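Local coordinates for LPXTG family cell surface protein Fms2 (Enterococcus faecium DO, PDB 5FCE) that probably mediates bacterial adhesion as a cell-wall-anchored surface protein, this piece being its ligand-binding region, at residues E2-V14 / I22-A34. Numbering follows the deposited sequence.
Sequences ENLSFTVKTDRIV and ITIPVKPNKSVNA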
loop_
_atom_site.group_PDB
_atom_site.type_symbol
_atom_site.label_atom_id
_atom_site.label_comp_id
_atom_site.label_asym_id
_atom_site.label_seq_id
_atom_site.Cartn_x
_atom_site.Cartn_y
_atom_site.Cartn_z
ATOM N N GLU A 2 -2.827 -12.927 -17.515
ATOM C CA GLU A 2 -1.667 -12.449 -16.762
ATOM C C GLU A 2 -2.064 -11.858 -15.401
ATOM O O GLU A 2 -3.043 -11.115 -15.307
ATOM C CB GLU A 2 -0.898 -11.411 -17.580
ATOM C CG GLU A 2 0.587 -11.610 -17.537
ATOM C CD GLU A 2 1.359 -10.454 -18.135
ATOM O OE1 GLU A 2 1.040 -10.012 -19.270
ATOM O OE2 GLU A 2 2.299 -9.993 -17.457
ATOM N N ASN A 3 -1.302 -12.173 -14.357
ATOM C CA ASN A 3 -1.619 -11.683 -13.011
ATOM C C ASN A 3 -1.504 -10.164 -12.887
ATOM O O ASN A 3 -0.529 -9.571 -13.344
ATOM C CB ASN A 3 -0.685 -12.304 -11.962
ATOM C CG ASN A 3 -0.924 -13.785 -11.746
ATOM O OD1 ASN A 3 -2.010 -14.305 -12.013
ATOM N ND2 ASN A 3 0.097 -14.474 -11.238
ATOM N N LEU A 4 -2.495 -9.544 -12.251
ATOM C CA LEU A 4 -2.394 -8.135 -11.854
ATOM C C LEU A 4 -1.204 -7.896 -10.927
ATOM O O LEU A 4 -0.990 -8.653 -9.979
ATOM C CB LEU A 4 -3.671 -7.713 -11.127
ATOM C CG LEU A 4 -3.688 -6.337 -10.459
ATOM C CD1 LEU A 4 -3.752 -5.248 -11.504
ATOM C CD2 LEU A 4 -4.885 -6.234 -9.496
ATOM N N SER A 5 -0.434 -6.846 -11.207
ATOM C CA SER A 5 0.587 -6.357 -10.279
ATOM C C SER A 5 0.600 -4.839 -10.275
ATOM O O SER A 5 0.085 -4.193 -11.197
ATOM C CB SER A 5 1.974 -6.886 -10.634
ATOM O OG SER A 5 2.329 -6.504 -11.942
ATOM N N PHE A 6 1.203 -4.269 -9.235
ATOM C CA PHE A 6 1.315 -2.817 -9.106
ATOM C C PHE A 6 2.768 -2.396 -8.955
ATOM O O PHE A 6 3.549 -3.063 -8.271
ATOM C CB PHE A 6 0.535 -2.317 -7.874
ATOM C CG PHE A 6 -0.943 -2.584 -7.931
ATOM C CD1 PHE A 6 -1.810 -1.700 -8.581
ATOM C CD2 PHE A 6 -1.475 -3.718 -7.325
ATOM C CE1 PHE A 6 -3.193 -1.956 -8.624
ATOM C CE2 PHE A 6 -2.839 -3.984 -7.378
ATOM C CZ PHE A 6 -3.701 -3.100 -8.038
ATOM N N THR A 7 3.131 -1.286 -9.587
ATOM C CA THR A 7 4.427 -0.671 -9.330
ATOM C C THR A 7 4.158 0.612 -8.558
ATOM O O THR A 7 3.050 1.146 -8.611
ATOM C CB THR A 7 5.172 -0.380 -10.649
ATOM O OG1 THR A 7 6.457 0.202 -10.383
ATOM C CG2 THR A 7 4.385 0.580 -11.462
ATOM N N VAL A 8 5.157 1.101 -7.827
ATOM C CA VAL A 8 5.004 2.326 -7.054
ATOM C C VAL A 8 6.255 3.155 -7.196
ATOM O O VAL A 8 7.358 2.627 -7.042
ATOM C CB VAL A 8 4.797 2.030 -5.547
ATOM C CG1 VAL A 8 4.724 3.333 -4.735
ATOM C CG2 VAL A 8 3.549 1.229 -5.337
ATOM N N LYS A 9 6.091 4.441 -7.499
ATOM C CA LYS A 9 7.201 5.379 -7.389
ATOM C C LYS A 9 7.294 5.804 -5.930
ATOM O O LYS A 9 6.514 6.635 -5.463
ATOM C CB LYS A 9 6.977 6.606 -8.272
ATOM C CG LYS A 9 7.219 6.367 -9.755
ATOM C CD LYS A 9 7.086 7.680 -10.525
ATOM C CE LYS A 9 7.132 7.455 -12.031
ATOM N NZ LYS A 9 6.513 8.591 -12.781
ATOM N N THR A 10 8.240 5.222 -5.204
ATOM C CA THR A 10 8.254 5.333 -3.744
ATOM C C THR A 10 8.378 6.765 -3.213
ATOM O O THR A 10 7.858 7.062 -2.132
ATOM C CB THR A 10 9.331 4.428 -3.110
ATOM O OG1 THR A 10 10.636 4.856 -3.520
ATOM C CG2 THR A 10 9.129 2.976 -3.531
ATOM N N ASP A 11 9.055 7.654 -3.946
ATOM C CA ASP A 11 9.194 9.034 -3.442
ATOM C C ASP A 11 7.906 9.858 -3.531
ATOM O O ASP A 11 7.812 10.949 -2.944
ATOM C CB ASP A 11 10.405 9.803 -4.027
ATOM C CG ASP A 11 10.549 9.667 -5.535
ATOM O OD1 ASP A 11 9.657 9.119 -6.215
ATOM O OD2 ASP A 11 11.593 10.135 -6.048
ATOM N N ARG A 12 6.922 9.323 -4.250
ATOM C CA ARG A 12 5.597 9.928 -4.319
ATOM C C ARG A 12 4.655 9.442 -3.223
ATOM O O ARG A 12 3.559 9.966 -3.084
ATOM C CB ARG A 12 4.974 9.700 -5.692
ATOM C CG ARG A 12 5.627 10.535 -6.792
ATOM C CD ARG A 12 5.260 9.981 -8.155
ATOM N NE ARG A 12 5.073 11.034 -9.150
ATOM C CZ ARG A 12 4.655 10.818 -10.396
ATOM N NH1 ARG A 12 4.377 9.584 -10.795
ATOM N NH2 ARG A 12 4.508 11.830 -11.243
ATOM N N ILE A 13 5.086 8.458 -2.439
ATOM C CA ILE A 13 4.324 8.058 -1.247
ATOM C C ILE A 13 4.417 9.196 -0.234
ATOM O O ILE A 13 5.504 9.742 -0.013
ATOM C CB ILE A 13 4.867 6.750 -0.633
ATOM C CG1 ILE A 13 4.579 5.566 -1.576
ATOM C CG2 ILE A 13 4.265 6.498 0.769
ATOM C CD1 ILE A 13 5.265 4.258 -1.180
ATOM N N VAL A 14 3.284 9.559 0.373
ATOM C CA VAL A 14 3.276 10.624 1.375
ATOM C C VAL A 14 2.873 10.108 2.754
ATOM O O VAL A 14 1.864 9.422 2.884
ATOM C CB VAL A 14 2.338 11.781 0.967
ATOM C CG1 VAL A 14 2.304 12.863 2.066
ATOM C CG2 VAL A 14 2.776 12.387 -0.364
ATOM N N ILE A 22 -1.162 7.570 5.312
ATOM C CA ILE A 22 -0.205 7.274 4.263
ATOM C C ILE A 22 -0.928 7.174 2.932
ATOM O O ILE A 22 -1.905 6.426 2.794
ATOM C CB ILE A 22 0.556 5.962 4.533
ATOM C CG1 ILE A 22 1.316 6.071 5.858
ATOM C CG2 ILE A 22 1.510 5.645 3.376
ATOM C CD1 ILE A 22 1.912 4.763 6.368
ATOM N N THR A 23 -0.459 7.951 1.961
ATOM C CA THR A 23 -1.031 7.954 0.624
ATOM C C THR A 23 -0.061 7.266 -0.344
ATOM O O THR A 23 1.119 7.638 -0.436
ATOM C CB THR A 23 -1.344 9.398 0.178
ATOM O OG1 THR A 23 -2.359 9.944 1.039
ATOM C CG2 THR A 23 -1.833 9.424 -1.240
ATOM N N ILE A 24 -0.558 6.254 -1.054
ATOM C CA ILE A 24 0.273 5.450 -1.950
ATOM C C ILE A 24 -0.304 5.410 -3.349
ATOM O O ILE A 24 -1.391 4.865 -3.568
ATOM C CB ILE A 24 0.390 3.993 -1.463
ATOM C CG1 ILE A 24 0.922 3.953 -0.035
ATOM C CG2 ILE A 24 1.314 3.206 -2.368
ATOM C CD1 ILE A 24 0.802 2.597 0.644
ATOM N N PRO A 25 0.433 5.970 -4.315
ATOM C CA PRO A 25 -0.012 5.914 -5.707
ATOM C C PRO A 25 0.469 4.623 -6.342
ATOM O O PRO A 25 1.680 4.419 -6.485
ATOM C CB PRO A 25 0.677 7.126 -6.351
ATOM C CG PRO A 25 1.842 7.467 -5.440
ATOM C CD PRO A 25 1.729 6.655 -4.168
ATOM N N VAL A 26 -0.464 3.745 -6.688
ATOM C CA VAL A 26 -0.088 2.498 -7.339
ATOM C C VAL A 26 -0.423 2.541 -8.823
ATOM O O VAL A 26 -1.395 3.171 -9.239
ATOM C CB VAL A 26 -0.752 1.269 -6.668
ATOM C CG1 VAL A 26 -0.448 1.257 -5.160
ATOM C CG2 VAL A 26 -2.254 1.281 -6.883
ATOM N N LYS A 27 0.415 1.897 -9.623
ATOM C CA LYS A 27 0.167 1.793 -11.064
ATOM C C LYS A 27 -0.039 0.331 -11.448
ATOM O O LYS A 27 0.881 -0.486 -11.360
ATOM C CB LYS A 27 1.326 2.407 -11.862
ATOM C CG LYS A 27 1.101 2.413 -13.375
ATOM C CD LYS A 27 2.206 3.130 -14.155
ATOM C CE LYS A 27 3.487 2.306 -14.235
ATOM N NZ LYS A 27 4.289 2.521 -15.492
ATOM N N PRO A 28 -1.264 -0.020 -11.862
ATOM C CA PRO A 28 -1.513 -1.418 -12.222
ATOM C C PRO A 28 -0.935 -1.756 -13.586
ATOM O O PRO A 28 -0.782 -0.860 -14.425
ATOM C CB PRO A 28 -3.036 -1.510 -12.281
ATOM C CG PRO A 28 -3.522 -0.096 -12.500
ATOM C CD PRO A 28 -2.448 0.846 -12.021
ATOM N N ASN A 29 -0.642 -3.032 -13.814
ATOM C CA ASN A 29 -0.103 -3.460 -15.099
ATOM C C ASN A 29 -1.204 -3.802 -16.097
ATOM O O ASN A 29 -0.956 -3.924 -17.299
ATOM C CB ASN A 29 0.852 -4.651 -14.933
ATOM C CG ASN A 29 0.134 -5.931 -14.524
ATOM O OD1 ASN A 29 -0.869 -5.891 -13.814
ATOM N ND2 ASN A 29 0.655 -7.072 -14.968
ATOM N N LYS A 30 -2.422 -3.943 -15.589
ATOM C CA LYS A 30 -3.559 -4.300 -16.423
ATOM C C LYS A 30 -4.804 -3.668 -15.842
ATOM O O LYS A 30 -4.790 -3.206 -14.699
ATOM C CB LYS A 30 -3.709 -5.818 -16.488
ATOM C CG LYS A 30 -3.964 -6.459 -15.145
ATOM C CD LYS A 30 -4.045 -7.971 -15.269
ATOM C CE LYS A 30 -5.188 -8.384 -16.188
ATOM N NZ LYS A 30 -5.668 -9.763 -15.883
ATOM N N SER A 31 -5.870 -3.620 -16.632
ATOM C CA SER A 31 -7.130 -3.062 -16.164
ATOM C C SER A 31 -7.956 -4.159 -15.496
ATOM O O SER A 31 -8.176 -5.222 -16.083
ATOM C CB SER A 31 -7.916 -2.436 -17.322
ATOM O OG SER A 31 -7.250 -1.307 -17.849
ATOM N N VAL A 32 -8.399 -3.900 -14.268
ATOM C CA VAL A 32 -9.171 -4.859 -13.479
ATOM C C VAL A 32 -10.216 -4.102 -12.682
ATOM O O VAL A 32 -9.904 -3.099 -12.045
ATOM C CB VAL A 32 -8.278 -5.630 -12.469
ATOM C CG1 VAL A 32 -9.124 -6.586 -11.615
ATOM C CG2 VAL A 32 -7.195 -6.411 -13.180
ATOM N N ASN A 33 -11.459 -4.584 -12.702
ATOM C CA ASN A 33 -12.463 -4.082 -11.774
ATOM C C ASN A 33 -12.642 -5.110 -10.654
ATOM O O ASN A 33 -12.873 -6.294 -10.927
ATOM C CB ASN A 33 -13.810 -3.851 -12.478
ATOM C CG ASN A 33 -13.762 -2.721 -13.490
ATOM O OD1 ASN A 33 -13.053 -1.734 -13.301
ATOM N ND2 ASN A 33 -14.519 -2.860 -14.569
ATOM N N ALA A 34 -12.535 -4.669 -9.404
ATOM C CA ALA A 34 -12.694 -5.573 -8.264
ATOM C C ALA A 34 -13.797 -5.130 -7.302
ATOM O O ALA A 34 -13.859 -3.977 -6.875
ATOM C CB ALA A 34 -11.373 -5.743 -7.525
HETATM O O HOH W 1 3.534 5.513 -8.433
HETATM O O HOH W 2 0.867 9.919 -2.716
HETATM O O HOH W 3 -1.085 11.184 3.105
#
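With chi1 at 69°, CG of Asn29 lies between its backbone N and carbonyl carbon, which turns the amide to the backbone of Asn3 and Ser5. OD1 of Asn29 accepts from N of Ser5 at 2.8 Å; the bond is straight at hydrogen, but the donor lies above the carbonyl plane. ND2 of Asn29 gives a longer bond of 3.2 Å to O of Asn3, which lies close to the amide plane. Lys30 bends at chi3 (-61°), and its NZ reaches O of Glu2 at 3.0 Å. Short antiparallel pairings follow. Phe6 and Pro28 form a non-hydrogen-bonded pair; Thr7 with Lys27 and Val14 with Thr23 are hydrogen-bonded. Between these two the chain departs at Val8 and passes through a 3-10 segment at 10-12; a water bridges N of Lys9 and O of Pro25. On the buried side that carries Phe6 and Pro28, CD1 of Phe6 meets CG2 of Val26 at 3.5 Å. The Phe6 ring also stacks edge-to-face with Trp65. One edge of strand 21-28 is thus paired by two separate pieces of the N-terminal segment, and its other edge by strand 71-76, in this flattened barrel. Past the last strand pair, the Asn29 amide and Lys30 ammonium supplement the backbone bond from Asn29 N to Ser5 O.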